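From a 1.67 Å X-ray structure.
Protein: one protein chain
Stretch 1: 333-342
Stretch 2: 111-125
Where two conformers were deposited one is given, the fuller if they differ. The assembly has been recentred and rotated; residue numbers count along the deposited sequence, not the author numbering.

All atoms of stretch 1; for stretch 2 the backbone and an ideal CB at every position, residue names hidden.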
ATOM      1  N   ARG A 333       3.455   1.892 -17.097  0.50 23.21           N
ATOM      2  CA  ARG A 333       3.498   3.099 -16.281  0.50 22.25           C
ATOM      3  C   ARG A 333       4.073   2.834 -14.912  0.50 18.80           C
ATOM      4  O   ARG A 333       4.290   3.768 -14.143  0.50 17.59           O
ATOM      5  CB  ARG A 333       2.101   3.698 -16.180  0.50 23.45           C
ATOM      6  CG  ARG A 333       1.441   3.784 -17.535  0.50 28.67           C
ATOM      7  CD  ARG A 333       0.179   4.594 -17.446  0.50 33.02           C
ATOM      8  NE  ARG A 333      -0.370   4.481 -16.103  0.50 32.89           N
ATOM      9  CZ  ARG A 333      -1.022   5.458 -15.483  0.50 32.44           C
ATOM     10  NH1 ARG A 333      -1.215   6.623 -16.095  0.50 34.60           N
ATOM     11  NH2 ARG A 333      -1.471   5.270 -14.252  0.50 24.40           N
ATOM     12  N   GLY A 334       4.338   1.564 -14.600  1.00 15.16           N
ATOM     13  CA  GLY A 334       4.890   1.233 -13.309  1.00 15.33           C
ATOM     14  C   GLY A 334       3.880   0.795 -12.268  1.00 15.34           C
ATOM     15  O   GLY A 334       4.314   0.440 -11.171  1.00 15.47           O
ATOM     16  N   ASP A 335       2.585   0.771 -12.588  1.00 18.09           N
ATOM     17  CA  ASP A 335       1.601   0.174 -11.665  1.00 19.71           C
ATOM     18  C   ASP A 335       1.775  -1.340 -11.603  1.00 19.83           C
ATOM     19  O   ASP A 335       2.204  -1.966 -12.583  1.00 17.94           O
ATOM     20  CB  ASP A 335       0.174   0.487 -12.098  1.00 16.31           C
ATOM     21  CG  ASP A 335      -0.228   1.933 -11.732  1.00 24.78           C
ATOM     22  OD1 ASP A 335       0.035   2.320 -10.581  1.00 28.87           O
ATOM     23  OD2 ASP A 335      -0.738   2.666 -12.586  1.00 29.92           O
ATOM     24  N   ASP A 336       1.442  -1.917 -10.460  1.00 17.41           N
ATOM     25  CA  ASP A 336       1.416  -3.365 -10.337  1.00 18.95           C
ATOM     26  C   ASP A 336       0.005  -3.821 -10.637  1.00 21.12           C
ATOM     27  O   ASP A 336      -0.958  -3.462  -9.920  1.00 22.12           O
ATOM     28  CB  ASP A 336       1.862  -3.790  -8.917  1.00 20.83           C
ATOM     29  CG  ASP A 336       2.341  -5.242  -8.859  1.00 22.69           C
ATOM     30  OD1 ASP A 336       1.827  -6.097  -9.637  1.00 23.07           O
ATOM     31  OD2 ASP A 336       3.233  -5.543  -8.023  1.00 24.08           O
ATOM     32  N   ILE A 337      -0.153  -4.566 -11.732  1.00 18.68           N
ATOM     33  CA  ILE A 337      -1.492  -4.894 -12.148  1.00 21.21           C
ATOM     34  C   ILE A 337      -1.849  -6.305 -11.711  1.00 23.84           C
ATOM     35  O   ILE A 337      -2.890  -6.806 -12.110  1.00 24.20           O
ATOM     36  CB  ILE A 337      -1.722  -4.733 -13.678  1.00 25.60           C
ATOM     37  CG1 ILE A 337      -0.779  -5.631 -14.502  1.00 25.69           C
ATOM     38  CG2 ILE A 337      -1.520  -3.276 -14.089  1.00 26.41           C
ATOM     39  CD1 ILE A 337      -1.047  -5.610 -16.043  1.00 24.10           C
ATOM     40  N   GLY A 338      -1.018  -6.911 -10.864  1.00 19.81           N
ATOM     41  CA  GLY A 338      -1.326  -8.261 -10.395  1.00 26.39           C
ATOM     42  C   GLY A 338      -2.583  -8.269  -9.541  1.00 26.24           C
ATOM     43  O   GLY A 338      -2.952  -7.222  -9.012  1.00 23.48           O
ATOM     44  N   ASP A 339      -3.240  -9.415  -9.395  1.00 27.10           N
ATOM     45  CA  ASP A 339      -4.401  -9.480  -8.492  1.00 26.76           C
ATOM     46  C   ASP A 339      -3.922  -9.581  -7.038  1.00 29.05           C
ATOM     47  O   ASP A 339      -3.851 -10.664  -6.445  1.00 32.16           O
ATOM     48  CB  ASP A 339      -5.369 -10.618  -8.851  1.00 36.19           C
ATOM     49  CG  ASP A 339      -6.811 -10.288  -8.460  1.00 43.39           C
ATOM     50  OD1 ASP A 339      -7.006  -9.615  -7.412  1.00 42.56           O
ATOM     51  OD2 ASP A 339      -7.742 -10.659  -9.212  1.00 49.38           O
ATOM     52  N   LEU A 340      -3.597  -8.417  -6.476  1.00 18.67           N
ATOM     53  CA  LEU A 340      -2.969  -8.339  -5.158  1.00 14.32           C
ATOM     54  C   LEU A 340      -3.911  -7.803  -4.068  1.00 15.27           C
ATOM     55  O   LEU A 340      -3.523  -7.795  -2.904  1.00 16.82           O
ATOM     56  CB  LEU A 340      -1.774  -7.390  -5.206  1.00 14.00           C
ATOM     57  CG  LEU A 340      -0.722  -7.941  -6.159  1.00 16.83           C
ATOM     58  CD1 LEU A 340       0.220  -6.817  -6.547  1.00 16.96           C
ATOM     59  CD2 LEU A 340       0.039  -9.102  -5.475  1.00 23.05           C
ATOM     60  N   VAL A 341      -5.117  -7.361  -4.415  1.00 14.79           N
ATOM     61  CA  VAL A 341      -5.986  -6.806  -3.378  1.00 14.98           C
ATOM     62  C   VAL A 341      -6.504  -7.933  -2.466  1.00 15.46           C
ATOM     63  O   VAL A 341      -6.978  -9.004  -2.947  1.00 17.75           O
ATOM     64  CB  VAL A 341      -7.174  -6.062  -3.981  1.00 15.92           C
ATOM     65  CG1 VAL A 341      -8.251  -5.715  -2.873  1.00 16.46           C
ATOM     66  CG2 VAL A 341      -6.679  -4.787  -4.688  1.00 18.24           C
ATOM     67  N   VAL A 342      -6.467  -7.681  -1.141  1.00 15.16           N
ATOM     68  CA  VAL A 342      -7.007  -8.642  -0.165  1.00 15.79           C
ATOM     69  C   VAL A 342      -7.986  -7.884   0.724  1.00 16.29           C
ATOM     70  O   VAL A 342      -7.632  -6.820   1.271  1.00 17.10           O
ATOM     71  CB  VAL A 342      -5.844  -9.188   0.694  1.00 15.21           C
ATOM     72  CG1 VAL A 342      -6.346 -10.100   1.859  1.00 16.03           C
ATOM     73  CG2 VAL A 342      -4.843  -9.962  -0.168  1.00 14.89           C
ATOM     74  N   UNK A 111       0.915   8.745  -8.723  1.00 14.89           N
ATOM     75  CA  UNK A 111       2.317   8.342  -8.771  1.00 14.29           C
ATOM     76  C   UNK A 111       2.693   7.937 -10.188  1.00 15.96           C
ATOM     77  O   UNK A 111       3.814   8.217 -10.659  1.00 17.24           O
ATOM     78  CB  UNK A 111       2.587   7.193  -7.797  1.00 14.29           C
ATOM     79  N   UNK A 112       1.747   7.311 -10.903  1.00 16.17           N
ATOM     80  CA  UNK A 112       2.095   6.753 -12.222  1.00 15.38           C
ATOM     81  C   UNK A 112       1.482   7.570 -13.350  1.00 17.83           C
ATOM     82  O   UNK A 112       1.371   7.107 -14.493  1.00 21.72           O
ATOM     83  CB  UNK A 112       1.631   5.299 -12.327  1.00 15.38           C
ATOM     84  N   UNK A 113       1.141   8.820 -13.020  1.00 17.54           N
ATOM     85  CA  UNK A 113       0.511   9.729 -13.960  1.00 16.46           C
ATOM     86  C   UNK A 113       1.435  10.874 -14.328  1.00 17.25           C
ATOM     87  O   UNK A 113       0.972  11.952 -14.693  1.00 21.61           O
ATOM     88  CB  UNK A 113      -0.795  10.274 -13.378  1.00 16.46           C
ATOM     89  N   UNK A 114       2.755  10.681 -14.234  1.00 18.19           N
ATOM     90  CA  UNK A 114       3.683  11.773 -14.572  1.00 16.71           C
ATOM     91  C   UNK A 114       4.656  11.399 -15.700  1.00 17.07           C
ATOM     92  O   UNK A 114       5.643  12.104 -15.925  1.00 19.37           O
ATOM     93  CB  UNK A 114       4.478  12.178 -13.329  1.00 16.71           C
ATOM     94  N   UNK A 115       4.391  10.263 -16.373  1.00 19.02           N
ATOM     95  CA  UNK A 115       5.270   9.829 -17.455  1.00 20.01           C
ATOM     96  C   UNK A 115       6.613   9.285 -16.994  1.00 16.61           C
ATOM     97  O   UNK A 115       7.525   9.119 -17.825  1.00 19.51           O
ATOM     98  CB  UNK A 115       5.511  10.998 -18.412  1.00 20.01           C
ATOM     99  N   UNK A 116       6.758   8.957 -15.703  1.00 14.65           N
ATOM    100  CA  UNK A 116       8.044   8.426 -15.269  1.00 13.75           C
ATOM    101  C   UNK A 116       8.245   7.027 -15.844  1.00 15.35           C
ATOM    102  O   UNK A 116       7.266   6.266 -16.033  1.00 19.36           O
ATOM    103  CB  UNK A 116       8.133   8.399 -13.742  1.00 13.75           C
ATOM    104  N   UNK A 117       9.513   6.653 -16.036  1.00 13.68           N
ATOM    105  CA  UNK A 117       9.874   5.356 -16.593  1.00 15.03           C
ATOM    106  C   UNK A 117      10.549   4.456 -15.546  1.00 16.16           C
ATOM    107  O   UNK A 117      10.623   3.239 -15.745  1.00 18.71           O
ATOM    108  CB  UNK A 117      10.798   5.545 -17.797  1.00 15.03           C
ATOM    109  N   UNK A 118      11.110   5.035 -14.475  1.00 14.13           N
ATOM    110  CA  UNK A 118      11.915   4.259 -13.527  1.00 14.24           C
ATOM    111  C   UNK A 118      11.204   4.022 -12.201  1.00 13.66           C
ATOM    112  O   UNK A 118      11.799   3.672 -11.175  1.00 15.47           O
ATOM    113  CB  UNK A 118      13.244   4.971 -13.269  1.00 14.24           C
ATOM    114  N   UNK A 119       9.921   4.287 -12.218  1.00 11.62           N
ATOM    115  CA  UNK A 119       9.182   4.425 -10.944  1.00 12.83           C
ATOM    116  C   UNK A 119       8.082   3.366 -10.885  1.00 13.14           C
ATOM    117  O   UNK A 119       7.282   3.226 -11.811  1.00 12.42           O
ATOM    118  CB  UNK A 119       8.584   5.826 -10.801  1.00 12.83           C
ATOM    119  N   UNK A 120       8.028   2.632  -9.776  1.00 11.95           N
ATOM    120  CA  UNK A 120       7.151   1.441  -9.664  1.00 11.42           C
ATOM    121  C   UNK A 120       6.513   1.380  -8.298  1.00 13.50           C
ATOM    122  O   UNK A 120       6.992   2.009  -7.390  1.00 11.75           O
ATOM    123  CB  UNK A 120       7.935   0.153  -9.925  1.00 11.42           C
ATOM    124  N   UNK A 121       5.444   0.609  -8.148  1.00 13.34           N
ATOM    125  CA  UNK A 121       5.024   0.193  -6.797  1.00 12.62           C
ATOM    126  C   UNK A 121       4.655  -1.238  -6.895  1.00 16.38           C
ATOM    127  O   UNK A 121       4.265  -1.672  -7.969  1.00 17.14           O
ATOM    128  CB  UNK A 121       3.862   1.025  -6.250  1.00 12.62           C
ATOM    129  N   UNK A 122       4.792  -2.002  -5.810  1.00 12.14           N
ATOM    130  CA  UNK A 122       4.482  -3.452  -5.876  1.00 12.85           C
ATOM    131  C   UNK A 122       3.222  -3.775  -5.089  1.00 15.25           C
ATOM    132  O   UNK A 122       3.030  -4.894  -4.628  1.00 17.59           O
ATOM    133  CB  UNK A 122       5.650  -4.281  -5.339  1.00 12.85           C
ATOM    134  N   UNK A 123       2.328  -2.794  -4.982  1.00 13.07           N
ATOM    135  CA  UNK A 123       1.067  -2.972  -4.262  1.00 13.39           C
ATOM    136  C   UNK A 123      -0.020  -2.353  -5.135  1.00 15.12           C
ATOM    137  O   UNK A 123       0.286  -1.525  -6.018  1.00 18.47           O
ATOM    138  CB  UNK A 123       1.106  -2.336  -2.871  1.00 13.39           C
ATOM    139  N   UNK A 124      -1.289  -2.704  -4.886  1.00 13.32           N
ATOM    140  CA  UNK A 124      -2.378  -2.094  -5.679  1.00 14.72           C
ATOM    141  C   UNK A 124      -2.550  -0.626  -5.345  1.00 14.96           C
ATOM    142  O   UNK A 124      -2.341  -0.205  -4.195  1.00 17.09           O
ATOM    143  CB  UNK A 124      -3.697  -2.831  -5.440  1.00 14.72           C
ATOM    144  N   UNK A 125      -2.983   0.155  -6.336  1.00 13.31           N
ATOM    145  CA  UNK A 125      -3.245   1.577  -6.118  1.00 13.00           C
ATOM    146  C   UNK A 125      -4.619   1.716  -5.492  1.00 14.66           C
ATOM    147  O   UNK A 125      -5.401   0.744  -5.443  1.00 15.07           O
ATOM    148  CB  UNK A 125      -3.154   2.372  -7.422  1.00 13.00           C
TER

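Position 111 has no atom of stretch 1 within 5.5 Å of its ideal CB, so stretch 1 sets no preference; the residue is Leu111, which makes no contact here.

At position 112 the CA-to-CB bond points toward stretch 1, and the ideal CB lies 3.6 Å from both Asp335 OD2 and Arg333 O. A carboxylate oxygen this near favours a short donor: serine, threonine or perhaps asparagine, whereas an acidic group would meet like charge. The residue is Thr112, chi1 51° (p). Its OG1 donates to Asp335 OD2 at 2.8 Å, while CG2 packs 4.0 Å from Gly334 C. Its carbonyl O lies over one face of the Arg333 guanidinium, at an angle too poor for a hydrogen bond.

Position 113 directs its CB away, yet the ideal CB is 4.6 Å from Arg333 NH1. A short acid could bend back to that charge; a neutral acceptor such as asparagine might also serve. The residue is Asp113, whose OD1 sits at the guanidinium edge in a salt bridge, 2.8 Å from Arg333 NH1, with a second, weak hydrogen bond from Arg333 NH2 to Asp113 OD1 at 3.0 Å.

Positions 114, 115, 116, 117 and 118 have ideal CBs beyond 5.5 Å of stretch 1, leaving wide choice. Only 115 is restricted by its backbone: phi of 73° favours glycine, with asparagine a plausible alternative. The residues are His114, Gly115, Tyr116, Ile117 and His118. Tyr116 contributes through its backbone: water 1 lies 2.8 Å from Tyr116 O and 2.8 Å from Arg333 O, bridging the two carbonyls.

Position 119 opens a short strand with its CB sideways and unconstrained by stretch 1; beta-branched residues suit its extended angles. It is Val119, whose O receives a CA-H...O contact from Gly334 CA at 3.5 Å. A CB on Gly334 would lie 2.0 Å from that oxygen, a clash.

Position 120, also sideways, has its ideal CB 3.8 Å from Gly334 O. Beside a residue without a side chain, an aromatic or large aliphatic group is plausible. Phe120 is found, its ring oblique to Gly334 CA.

Position 121 donates its backbone N to Gly334 O at 3.2 Å. Its CB points sideways, but the Asp335 carboxylate is within range of a long basic side chain, arginine or lysine. Arg121 extends there, bringing NH1 2.8 Å and NE 3.0 Å from Asp335 OD1.

At 122 the ideal CB is 3.8 Å from Asp336 OD2, disfavouring an acid but permitting small or neutral polar groups. Asn122 has its CA-to-CB bond directed away overall, although its CB remains 3.7 Å from Asp336 OD2; its ND2 is hydrogen-bonded elsewhere in the structure.

Position 123 points away, leaving the choice open; Ile123 offers its O to water 3 (2.7 Å), which also meets Asp336 N.

At 124 the ideal CB is 3.6 Å from Val341 CG2 and 5.0 Å from Leu340 CB, and phi is -69°: a compact apolar residue fits, proline included. Pro124 places CD 3.8 Å from Leu340 CB and CB 3.6 Å from Val341 CG2.

Position 125 is sideways and loosely constrained; Ser125 caps a following helix.

Stretch 2 111-125: LTDHGYIHVFRNIPS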
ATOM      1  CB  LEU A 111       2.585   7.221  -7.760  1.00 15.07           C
ATOM      2  CG  LEU A 111       4.032   6.719  -7.773  1.00 13.79           C
ATOM      3  CD1 LEU A 111       4.955   7.832  -7.321  1.00 13.59           C
ATOM      4  CD2 LEU A 111       4.150   5.469  -6.860  1.00 17.32           C
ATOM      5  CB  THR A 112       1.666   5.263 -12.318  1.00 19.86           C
ATOM      6  OG1 THR A 112       0.301   5.145 -11.918  1.00 21.97           O
ATOM      7  CG2 THR A 112       2.496   4.425 -11.377  1.00 19.30           C
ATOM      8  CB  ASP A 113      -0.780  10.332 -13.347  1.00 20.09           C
ATOM      9  CG  ASP A 113      -1.953   9.375 -13.372  1.00 25.51           C
ATOM     10  OD1 ASP A 113      -1.867   8.275 -13.986  1.00 26.63           O
ATOM     11  OD2 ASP A 113      -2.984   9.736 -12.762  1.00 23.94           O
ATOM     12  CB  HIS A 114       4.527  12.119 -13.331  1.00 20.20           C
ATOM     13  CG  HIS A 114       3.764  12.865 -12.284  1.00 20.54           C
ATOM     14  ND1 HIS A 114       3.595  14.227 -12.324  1.00 22.16           N
ATOM     15  CD2 HIS A 114       3.114  12.437 -11.176  1.00 22.05           C
ATOM     16  CE1 HIS A 114       2.866  14.616 -11.294  1.00 24.69           C
ATOM     17  NE2 HIS A 114       2.559  13.552 -10.579  1.00 22.21           N
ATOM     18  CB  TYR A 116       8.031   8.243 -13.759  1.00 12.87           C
ATOM     19  CG  TYR A 116       7.802   9.454 -12.899  1.00 18.07           C
ATOM     20  CD1 TYR A 116       8.308  10.689 -13.251  1.00 17.62           C
ATOM     21  CD2 TYR A 116       7.095   9.333 -11.702  1.00 19.08           C
ATOM     22  CE1 TYR A 116       8.115  11.837 -12.388  1.00 20.14           C
ATOM     23  CE2 TYR A 116       6.880  10.427 -10.878  1.00 23.76           C
ATOM     24  CZ  TYR A 116       7.404  11.658 -11.206  1.00 18.30           C
ATOM     25  OH  TYR A 116       7.185  12.716 -10.301  1.00 26.71           O
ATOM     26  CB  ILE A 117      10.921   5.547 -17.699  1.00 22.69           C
ATOM     27  CG1 ILE A 117      10.335   6.247 -18.904  1.00 24.82           C
ATOM     28  CG2 ILE A 117      11.460   4.223 -18.165  1.00 31.33           C
ATOM     29  CD1 ILE A 117      11.467   6.609 -19.886  1.00 24.26           C
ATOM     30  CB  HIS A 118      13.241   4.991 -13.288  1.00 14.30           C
ATOM     31  CG  HIS A 118      14.056   5.132 -14.531  1.00 13.46           C
ATOM     32  ND1 HIS A 118      14.811   4.096 -15.035  1.00 14.62           N
ATOM     33  CD2 HIS A 118      14.202   6.167 -15.399  1.00 12.62           C
ATOM     34  CE1 HIS A 118      15.392   4.483 -16.156  1.00 13.10           C
ATOM     35  NE2 HIS A 118      15.049   5.736 -16.398  1.00 16.03           N
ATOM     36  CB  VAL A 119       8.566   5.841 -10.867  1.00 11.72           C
ATOM     37  CG1 VAL A 119       7.652   6.002  -9.670  1.00 13.34           C
ATOM     38  CG2 VAL A 119       9.663   6.915 -10.841  1.00 11.28           C
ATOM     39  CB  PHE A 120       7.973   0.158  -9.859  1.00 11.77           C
ATOM     40  CG  PHE A 120       8.619   0.029 -11.226  1.00 16.40           C
ATOM     41  CD1 PHE A 120       7.994  -0.702 -12.213  1.00 14.41           C
ATOM     42  CD2 PHE A 120       9.828   0.679 -11.524  1.00 14.40           C
ATOM     43  CE1 PHE A 120       8.563  -0.822 -13.482  1.00 14.48           C
ATOM     44  CE2 PHE A 120      10.424   0.537 -12.769  1.00 13.02           C
ATOM     45  CZ  PHE A 120       9.787  -0.220 -13.756  1.00 13.18           C
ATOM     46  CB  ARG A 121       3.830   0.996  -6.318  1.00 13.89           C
ATOM     47  CG  ARG A 121       2.710   1.088  -7.325  1.00 15.58           C
ATOM     48  CD  ARG A 121       1.434   1.656  -6.655  1.00 18.56           C
ATOM     49  NE  ARG A 121       0.691   2.381  -7.691  1.00 20.77           N
ATOM     50  CZ  ARG A 121       0.305   3.643  -7.579  1.00 15.85           C
ATOM     51  NH1 ARG A 121      -0.293   4.246  -8.608  1.00 16.48           N
ATOM     52  NH2 ARG A 121       0.523   4.310  -6.452  1.00 16.47           N
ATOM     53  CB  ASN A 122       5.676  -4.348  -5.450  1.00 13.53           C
ATOM     54  CG  ASN A 122       5.993  -4.215  -3.980  1.00 17.89           C
ATOM     55  OD1 ASN A 122       5.659  -3.190  -3.370  1.00 20.91           O
ATOM     56  ND2 ASN A 122       6.600  -5.242  -3.390  1.00 16.43           N
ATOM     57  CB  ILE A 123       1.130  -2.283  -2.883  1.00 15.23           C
ATOM     58  CG1 ILE A 123       1.474  -0.786  -3.040  1.00 22.95           C
ATOM     59  CG2 ILE A 123       2.209  -2.961  -1.986  1.00 15.85           C
ATOM     60  CD1 ILE A 123       1.036   0.003  -1.912  1.00 29.40           C
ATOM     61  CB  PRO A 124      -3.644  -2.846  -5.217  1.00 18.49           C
ATOM     62  CG  PRO A 124      -3.239  -3.542  -3.918  1.00 21.78           C
ATOM     63  CD  PRO A 124      -1.758  -3.750  -3.952  1.00 13.06           C
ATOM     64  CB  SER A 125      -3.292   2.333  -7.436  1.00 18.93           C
ATOM     65  OG  SER A 125      -4.503   2.059  -8.122  1.00 19.01           O
TER
HETATM   66  O   HOH W   1       4.682   6.391 -14.900  1.00 20.77           O
HETATM   67  O   HOH W   2      -2.615   3.913 -10.939  1.00 46.29           O
HETATM   68  O   HOH W   3      -0.104  -0.345  -8.381  1.00 21.78           O
HETATM   69  O   HOH W   4      -2.816  -0.867  -9.243  1.00 23.74           O
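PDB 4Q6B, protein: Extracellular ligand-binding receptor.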